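Long-range contacts in putative xylanase (Bacteroides fragilis, PDB 2P1G), which probably acts as a glycosyl hydrolase, possibly in xylan breakdown, though its true substrate and activity are not established: residues 9-14 with 193-197; 198-204 with 216-221. All blocks are in the same frame, centred on the assembly; numbering follows the deposited sequence.

Contact 1 (9-14 with 193-197)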
ATOM      1  N   VAL A   9      10.216  -5.989   3.878  1.00 27.03           N
ATOM      2  CA  VAL A   9      11.200  -6.909   3.232  1.00 25.79           C
ATOM      3  C   VAL A   9      10.635  -8.317   3.105  1.00 24.20           C
ATOM      4  O   VAL A   9       9.733  -8.718   3.837  1.00 23.71           O
ATOM      5  CB  VAL A   9      12.533  -6.961   3.986  1.00 26.07           C
ATOM      6  CG1 VAL A   9      12.533  -8.081   5.093  1.00 28.12           C
ATOM      7  CG2 VAL A   9      13.682  -7.150   3.021  1.00 28.62           C
ATOM      8  N   LEU A  10      11.196  -9.061   2.165  1.00 22.80           N
ATOM      9  CA  LEU A  10      10.683 -10.361   1.833  1.00 22.04           C
ATOM     10  C   LEU A  10      10.700 -11.316   3.022  1.00 21.56           C
ATOM     11  O   LEU A  10       9.704 -11.973   3.277  1.00 21.49           O
ATOM     12  CB  LEU A  10      11.449 -10.930   0.646  1.00 21.76           C
ATOM     13  CG  LEU A  10      10.740 -12.019  -0.125  1.00 21.82           C
ATOM     14  CD1 LEU A  10       9.280 -11.640  -0.410  1.00 19.45           C
ATOM     15  CD2 LEU A  10      11.536 -12.299  -1.394  1.00 20.97           C
ATOM     16  N   SER A  11      11.801 -11.369   3.778  1.00 21.28           N
ATOM     17  CA  SER A  11      11.863 -12.308   4.903  1.00 21.95           C
ATOM     18  C   SER A  11      10.790 -12.019   5.951  1.00 21.28           C
ATOM     19  O   SER A  11      10.149 -12.939   6.466  1.00 21.48           O
ATOM     20  CB  SER A  11      13.250 -12.337   5.549  1.00 22.15           C
ATOM     21  OG  SER A  11      13.565 -11.082   6.141  1.00 24.95           O
ATOM     22  N   ASN A  12      10.587 -10.748   6.275  1.00 19.85           N
ATOM     23  CA  ASN A  12       9.515 -10.417   7.209  1.00 19.37           C
ATOM     24  C   ASN A  12       8.125 -10.685   6.643  1.00 18.03           C
ATOM     25  O   ASN A  12       7.253 -11.249   7.333  1.00 18.00           O
ATOM     26  CB  ASN A  12       9.664  -8.987   7.728  1.00 19.78           C
ATOM     27  CG  ASN A  12      10.739  -8.878   8.789  1.00 20.79           C
ATOM     28  OD1 ASN A  12      10.610  -9.441   9.877  1.00 24.41           O
ATOM     29  ND2 ASN A  12      11.797  -8.168   8.478  1.00 20.53           N
ATOM     30  N   GLY A  13       7.932 -10.328   5.374  1.00 16.91           N
ATOM     31  CA  GLY A  13       6.669 -10.569   4.684  1.00 16.35           C
ATOM     32  C   GLY A  13       6.302 -12.047   4.649  1.00 15.99           C
ATOM     33  O   GLY A  13       5.147 -12.417   4.869  1.00 14.34           O
ATOM     34  N   LEU A  14       7.300 -12.896   4.386  1.00 15.39           N
ATOM     35  CA  LEU A  14       7.036 -14.319   4.211  1.00 15.63           C
ATOM     36  C   LEU A  14       6.546 -14.974   5.491  1.00 16.11           C
ATOM     37  O   LEU A  14       5.834 -15.972   5.444  1.00 16.41           O
ATOM     38  CB  LEU A  14       8.245 -15.041   3.618  1.00 15.51           C
ATOM     39  CG  LEU A  14       8.455 -14.851   2.113  1.00 14.53           C
ATOM     40  CD1 LEU A  14       9.842 -15.354   1.715  1.00 16.11           C
ATOM     41  CD2 LEU A  14       7.349 -15.541   1.279  1.00 15.26           C
ATOM     42  N   GLY A 193       1.505  -5.070  -2.716  1.00 10.19           N
ATOM     43  CA  GLY A 193       2.079  -6.326  -2.203  1.00  9.50           C
ATOM     44  C   GLY A 193       3.584  -6.236  -2.286  1.00  8.64           C
ATOM     45  O   GLY A 193       4.136  -5.148  -2.531  1.00  8.27           O
ATOM     46  N   ILE A 194       4.255  -7.375  -2.101  1.00  9.00           N
ATOM     47  CA  ILE A 194       5.713  -7.402  -2.097  1.00  9.25           C
ATOM     48  C   ILE A 194       6.192  -8.299  -3.249  1.00  9.42           C
ATOM     49  O   ILE A 194       5.676  -9.428  -3.428  1.00  9.71           O
ATOM     50  CB  ILE A 194       6.236  -7.940  -0.736  1.00  9.93           C
ATOM     51  CG1 ILE A 194       5.760  -7.041   0.412  1.00  9.72           C
ATOM     52  CG2 ILE A 194       7.783  -8.041  -0.762  1.00 10.51           C
ATOM     53  CD1 ILE A 194       5.910  -7.686   1.788  1.00 11.52           C
ATOM     54  N   ALA A 195       7.176  -7.811  -4.004  1.00  8.41           N
ATOM     55  CA  ALA A 195       7.739  -8.568  -5.131  1.00  8.84           C
ATOM     56  C   ALA A 195       8.485  -9.800  -4.639  1.00  9.23           C
ATOM     57  O   ALA A 195       9.226  -9.743  -3.652  1.00  9.28           O
ATOM     58  CB  ALA A 195       8.667  -7.693  -5.949  1.00  9.04           C
ATOM     59  N   ILE A 196       8.281 -10.902  -5.344  1.00  9.29           N
ATOM     60  CA  ILE A 196       8.996 -12.140  -5.044  1.00 10.34           C
ATOM     61  C   ILE A 196       9.134 -12.904  -6.336  1.00 10.87           C
ATOM     62  O   ILE A 196       8.149 -13.094  -7.052  1.00 11.28           O
ATOM     63  CB  ILE A 196       8.341 -12.994  -3.915  1.00 10.07           C
ATOM     64  CG1 ILE A 196       9.195 -14.255  -3.640  1.00 11.13           C
ATOM     65  CG2 ILE A 196       6.894 -13.391  -4.229  1.00  9.61           C
ATOM     66  CD1 ILE A 196       8.724 -15.056  -2.445  1.00 11.08           C
ATOM     67  N   TYR A 197      10.367 -13.291  -6.652  1.00 10.80           N
ATOM     68  CA  TYR A 197      10.637 -14.083  -7.833  1.00 11.36           C
ATOM     69  C   TYR A 197      10.549 -15.562  -7.471  1.00 12.17           C
ATOM     70  O   TYR A 197      11.186 -16.007  -6.505  1.00 12.76           O
ATOM     71  CB  TYR A 197      12.011 -13.735  -8.411  1.00 11.41           C
ATOM     72  CG  TYR A 197      12.027 -12.441  -9.190  1.00 10.48           C
ATOM     73  CD1 TYR A 197      11.778 -12.431 -10.571  1.00 10.01           C
ATOM     74  CD2 TYR A 197      12.252 -11.233  -8.548  1.00 11.52           C
ATOM     75  CE1 TYR A 197      11.794 -11.223 -11.303  1.00 10.60           C
ATOM     76  CE2 TYR A 197      12.259 -10.043  -9.253  1.00 10.18           C
ATOM     77  CZ  TYR A 197      12.011 -10.035 -10.606  1.00 10.14           C
ATOM     78  OH  TYR A 197      12.038  -8.842 -11.278  1.00 11.96           O
TER

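Contact 2 (198-204 with 216-221)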
ATOM      1  N   ILE A 198       9.715 -16.278  -8.216  1.00 12.07           N
ATOM      2  CA  ILE A 198       9.410 -17.699  -8.003  1.00 13.45           C
ATOM      3  C   ILE A 198       9.513 -18.326  -9.387  1.00 13.68           C
ATOM      4  O   ILE A 198       8.849 -17.864 -10.307  1.00 13.19           O
ATOM      5  CB  ILE A 198       7.926 -17.935  -7.504  1.00 14.13           C
ATOM      6  CG1 ILE A 198       7.650 -17.247  -6.155  1.00 15.97           C
ATOM      7  CG2 ILE A 198       7.598 -19.447  -7.396  1.00 15.72           C
ATOM      8  CD1 ILE A 198       8.578 -17.695  -5.012  1.00 16.82           C
ATOM      9  N   LYS A 199      10.347 -19.360  -9.533  1.00 14.01           N
ATOM     10  CA  LYS A 199      10.540 -20.022 -10.842  1.00 14.77           C
ATOM     11  C   LYS A 199      10.914 -19.033 -11.958  1.00 13.19           C
ATOM     12  O   LYS A 199      10.516 -19.194 -13.116  1.00 13.07           O
ATOM     13  CB  LYS A 199       9.283 -20.820 -11.235  1.00 14.74           C
ATOM     14  CG  LYS A 199       8.949 -21.992 -10.314  1.00 19.18           C
ATOM     15  CD  LYS A 199       7.507 -22.521 -10.592  1.00 19.27           C
ATOM     16  CE  LYS A 199       7.397 -23.331 -11.872  1.00 25.49           C
ATOM     17  NZ  LYS A 199       5.964 -23.581 -12.293  1.00 26.54           N
ATOM     18  N   GLY A 200      11.697 -18.017 -11.609  1.00 13.11           N
ATOM     19  CA  GLY A 200      12.152 -17.015 -12.579  1.00 12.87           C
ATOM     20  C   GLY A 200      11.103 -15.955 -12.905  1.00 13.30           C
ATOM     21  O   GLY A 200      11.379 -15.002 -13.634  1.00 13.44           O
ATOM     22  N   GLN A 201       9.889 -16.137 -12.400  1.00 12.49           N
ATOM     23  CA  GLN A 201       8.790 -15.203 -12.686  1.00 11.92           C
ATOM     24  C   GLN A 201       8.630 -14.213 -11.543  1.00 11.74           C
ATOM     25  O   GLN A 201       8.812 -14.577 -10.378  1.00 11.18           O
ATOM     26  CB  GLN A 201       7.487 -15.964 -12.821  1.00 10.77           C
ATOM     27  CG  GLN A 201       7.349 -16.848 -14.054  1.00 13.17           C
ATOM     28  CD  GLN A 201       6.050 -17.651 -14.039  1.00 14.10           C
ATOM     29  OE1 GLN A 201       5.606 -18.116 -12.977  1.00 16.52           O
ATOM     30  NE2 GLN A 201       5.424 -17.807 -15.219  1.00 16.24           N
ATOM     31  N   LEU A 202       8.283 -12.974 -11.877  1.00 10.20           N
ATOM     32  CA  LEU A 202       7.946 -11.987 -10.873  1.00 10.26           C
ATOM     33  C   LEU A 202       6.515 -12.240 -10.394  1.00 10.20           C
ATOM     34  O   LEU A 202       5.559 -12.117 -11.183  1.00 10.74           O
ATOM     35  CB  LEU A 202       8.080 -10.563 -11.455  1.00  9.11           C
ATOM     36  CG  LEU A 202       7.589  -9.440 -10.511  1.00  9.24           C
ATOM     37  CD1 LEU A 202       8.323  -9.427  -9.155  1.00 11.21           C
ATOM     38  CD2 LEU A 202       7.729  -8.086 -11.197  1.00  9.95           C
ATOM     39  N   HIS A 203       6.389 -12.612  -9.114  1.00  9.58           N
ATOM     40  CA  HIS A 203       5.102 -12.813  -8.433  1.00 10.97           C
ATOM     41  C   HIS A 203       4.883 -11.762  -7.337  1.00 10.46           C
ATOM     42  O   HIS A 203       5.759 -10.944  -7.057  1.00 10.42           O
ATOM     43  CB  HIS A 203       5.049 -14.228  -7.816  1.00 10.96           C
ATOM     44  CG  HIS A 203       4.929 -15.325  -8.834  1.00 14.02           C
ATOM     45  ND1 HIS A 203       3.771 -16.045  -9.017  1.00 17.89           N
ATOM     46  CD2 HIS A 203       5.812 -15.796  -9.749  1.00 17.56           C
ATOM     47  CE1 HIS A 203       3.946 -16.919  -9.999  1.00 18.07           C
ATOM     48  NE2 HIS A 203       5.177 -16.787 -10.459  1.00 15.98           N
ATOM     49  N   LEU A 204       3.708 -11.807  -6.728  1.00 10.61           N
ATOM     50  CA  LEU A 204       3.336 -10.881  -5.670  1.00 11.27           C
ATOM     51  C   LEU A 204       2.980 -11.636  -4.411  1.00 11.58           C
ATOM     52  O   LEU A 204       2.127 -12.531  -4.429  1.00 12.25           O
ATOM     53  CB  LEU A 204       2.127 -10.038  -6.109  1.00 11.13           C
ATOM     54  CG  LEU A 204       1.910  -8.758  -5.298  1.00 11.59           C
ATOM     55  CD1 LEU A 204       2.963  -7.696  -5.633  1.00 11.40           C
ATOM     56  CD2 LEU A 204       0.506  -8.238  -5.606  1.00 11.13           C
ATOM     57  N   VAL A 216       1.690 -16.154  -1.568  1.00 14.78           N
ATOM     58  CA  VAL A 216       2.510 -15.882  -2.743  1.00 15.87           C
ATOM     59  C   VAL A 216       1.580 -16.216  -3.921  1.00 16.42           C
ATOM     60  O   VAL A 216       1.141 -17.378  -4.077  1.00 15.80           O
ATOM     61  CB  VAL A 216       3.777 -16.750  -2.744  1.00 16.00           C
ATOM     62  CG1 VAL A 216       4.595 -16.552  -4.028  1.00 18.23           C
ATOM     63  CG2 VAL A 216       4.642 -16.429  -1.516  1.00 18.19           C
ATOM     64  N   GLY A 217       1.241 -15.211  -4.717  1.00 16.55           N
ATOM     65  CA  GLY A 217       0.299 -15.383  -5.830  1.00 18.12           C
ATOM     66  C   GLY A 217       0.768 -16.466  -6.777  1.00 19.84           C
ATOM     67  O   GLY A 217       1.975 -16.597  -7.020  1.00 18.89           O
ATOM     68  N   LYS A 218      -0.178 -17.269  -7.268  1.00 21.01           N
ATOM     69  CA  LYS A 218       0.118 -18.342  -8.232  1.00 23.45           C
ATOM     70  C   LYS A 218       0.392 -17.817  -9.643  1.00 23.14           C
ATOM     71  O   LYS A 218       1.108 -18.446 -10.435  1.00 23.91           O
ATOM     72  CB  LYS A 218      -1.040 -19.343  -8.299  1.00 23.29           C
ATOM     73  CG  LYS A 218      -1.281 -20.135  -7.002  1.00 26.68           C
ATOM     74  CD  LYS A 218      -2.147 -21.385  -7.269  1.00 26.86           C
ATOM     75  CE  LYS A 218      -3.620 -21.031  -7.526  1.00 32.76           C
ATOM     76  NZ  LYS A 218      -4.451 -21.084  -6.282  1.00 35.76           N
ATOM     77  N   THR A 219      -0.194 -16.673  -9.963  1.00 22.69           N
ATOM     78  CA  THR A 219      -0.079 -16.134 -11.303  1.00 22.46           C
ATOM     79  C   THR A 219       0.941 -15.000 -11.296  1.00 21.10           C
ATOM     80  O   THR A 219       0.927 -14.166 -10.377  1.00 21.97           O
ATOM     81  CB  THR A 219      -1.444 -15.640 -11.799  1.00 23.30           C
ATOM     82  OG1 THR A 219      -1.861 -14.537 -11.003  1.00 26.84           O
ATOM     83  CG2 THR A 219      -2.506 -16.739 -11.633  1.00 23.79           C
ATOM     84  N   ALA A 220       1.817 -14.981 -12.303  1.00 18.60           N
ATOM     85  CA  ALA A 220       2.825 -13.933 -12.439  1.00 16.73           C
ATOM     86  C   ALA A 220       2.151 -12.563 -12.386  1.00 14.91           C
ATOM     87  O   ALA A 220       1.023 -12.387 -12.864  1.00 13.92           O
ATOM     88  CB  ALA A 220       3.609 -14.091 -13.748  1.00 16.68           C
ATOM     89  N   LEU A 221       2.842 -11.593 -11.804  1.00 13.69           N
ATOM     90  CA  LEU A 221       2.293 -10.239 -11.677  1.00 12.99           C
ATOM     91  C   LEU A 221       1.792  -9.665 -13.010  1.00 12.79           C
ATOM     92  O   LEU A 221       0.720  -9.054 -13.062  1.00 12.35           O
ATOM     93  CB  LEU A 221       3.324  -9.309 -11.033  1.00 12.57           C
ATOM     94  CG  LEU A 221       2.964  -7.819 -10.900  1.00 14.21           C
ATOM     95  CD1 LEU A 221       1.728  -7.644 -10.040  1.00 15.09           C
ATOM     96  CD2 LEU A 221       4.135  -7.076 -10.290  1.00 13.51           C
TER
HETATM   97  O   HOH W   1       1.739 -13.367  -7.991  1.00 16.15           O

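Contact 1 (9-14 with 193-197)
L10 and I196 cross at about a right angle where the short N-terminal helix 10-14 packs on the antiparallel sheet of this amidase-like fold, over strand 189-198. The helix runs across the strand at 108° and makes a largely apolar contact with it. With its CG anti to the backbone N (chi1 -159°), L10 sends both methyls to the strand. L10 CD2 lies 3.8 Å from I196 CG1, while L10 CD1 settles over the strand between the two isoleucines, 3.9 Å from I194 CG2. The same L10 CD1 is 3.8 Å from the backbone oxygen A195 O. In I196 both side-chain torsions are near 180°, so that the chain runs extended to CD1 and meets L14 tip to tip, with L14 CD2 4.0 Å from I196 CD1. I194, two residues back on the same face of the strand, turns its longer branch under the helix at G13. On helix 43-54, A54 is touched by V9 and N12, and M53 by N12, so the small helix bridges a neighbouring helix and the sheet. V216 of strand 213-216 touches both L14 and I196. At the G13 turn, I194 CD1 stands 4.2 Å from G13 CA.

Contact 2 (198-204 with 216-221)
The ring of H203 lies against the loop that leaves strand 213-216, an edge of the antiparallel sheet, and leads into helix 221-226. Strand 201-208 pairs with 213-216, and the loop 217-220 folds back over the same strand. Both ring nitrogens act as donors. H203 ND1 bonds G217 O at 2.7 Å, rather bent at 143° and from above the carbonyl plane; H203 NE2 donates to Q201 OE1 at 2.9 Å. With a partner at each nitrogen the ring is fixed in its rotation. K218 O lies at the ring edge, 3.3 Å from H203 CE1. A220 CA sits over one face of the imidazole in a CH-pi contact, 4.1 Å from the ring centroid of H203.

Backbone bonds fasten the loop at both ends. G217 N donates almost straight to L204 O, continuing the strand pairing; that oxygen also accepts from H206 ND1. L221 N, in the first residue of helix 221-226, with A220 at the N-cap position, bonds L202 O at 2.8 Å in the carbonyl plane. L204 N and T219 O are joined through a water, which accepts from the first and donates to the second, 2.6 Å from T219 O. At the hairpin end, the type I' turn from I198 to Q201 is closed by I198 N to Q201 O and Q201 N to I198 O.

Apolar contacts flank this polar network. I198 and V216 meet tip to tip through their CG1 atoms. L202 and L221 lie side by side, pointing the same way, and L221 also packs on I178 and L180 of strand 177-182; L202 CD2 and L221 CD2 are 3.8 Å apart.

The two contacts use successive strands of one sheet: strand 189-198 carries half of contact 1, and strand 201-208, its hairpin partner, half of contact 2. They meet directly, as I196 O probably accepts a hydrogen bond from H203 N and the methyl of A195 packs on L202. Both are partly buried, with contact 1 nearer the centre of the chain. Their chemistry differs. A helix laid on a sheet face meets it in contact 1 mainly through leucine and isoleucine side chains, whereas contact 2, where a loop follows the sheet's edge strand, relies on backbone bonds, a histidine and a water, and ends in an exposed turn. V216 links the apolar parts of the two contacts.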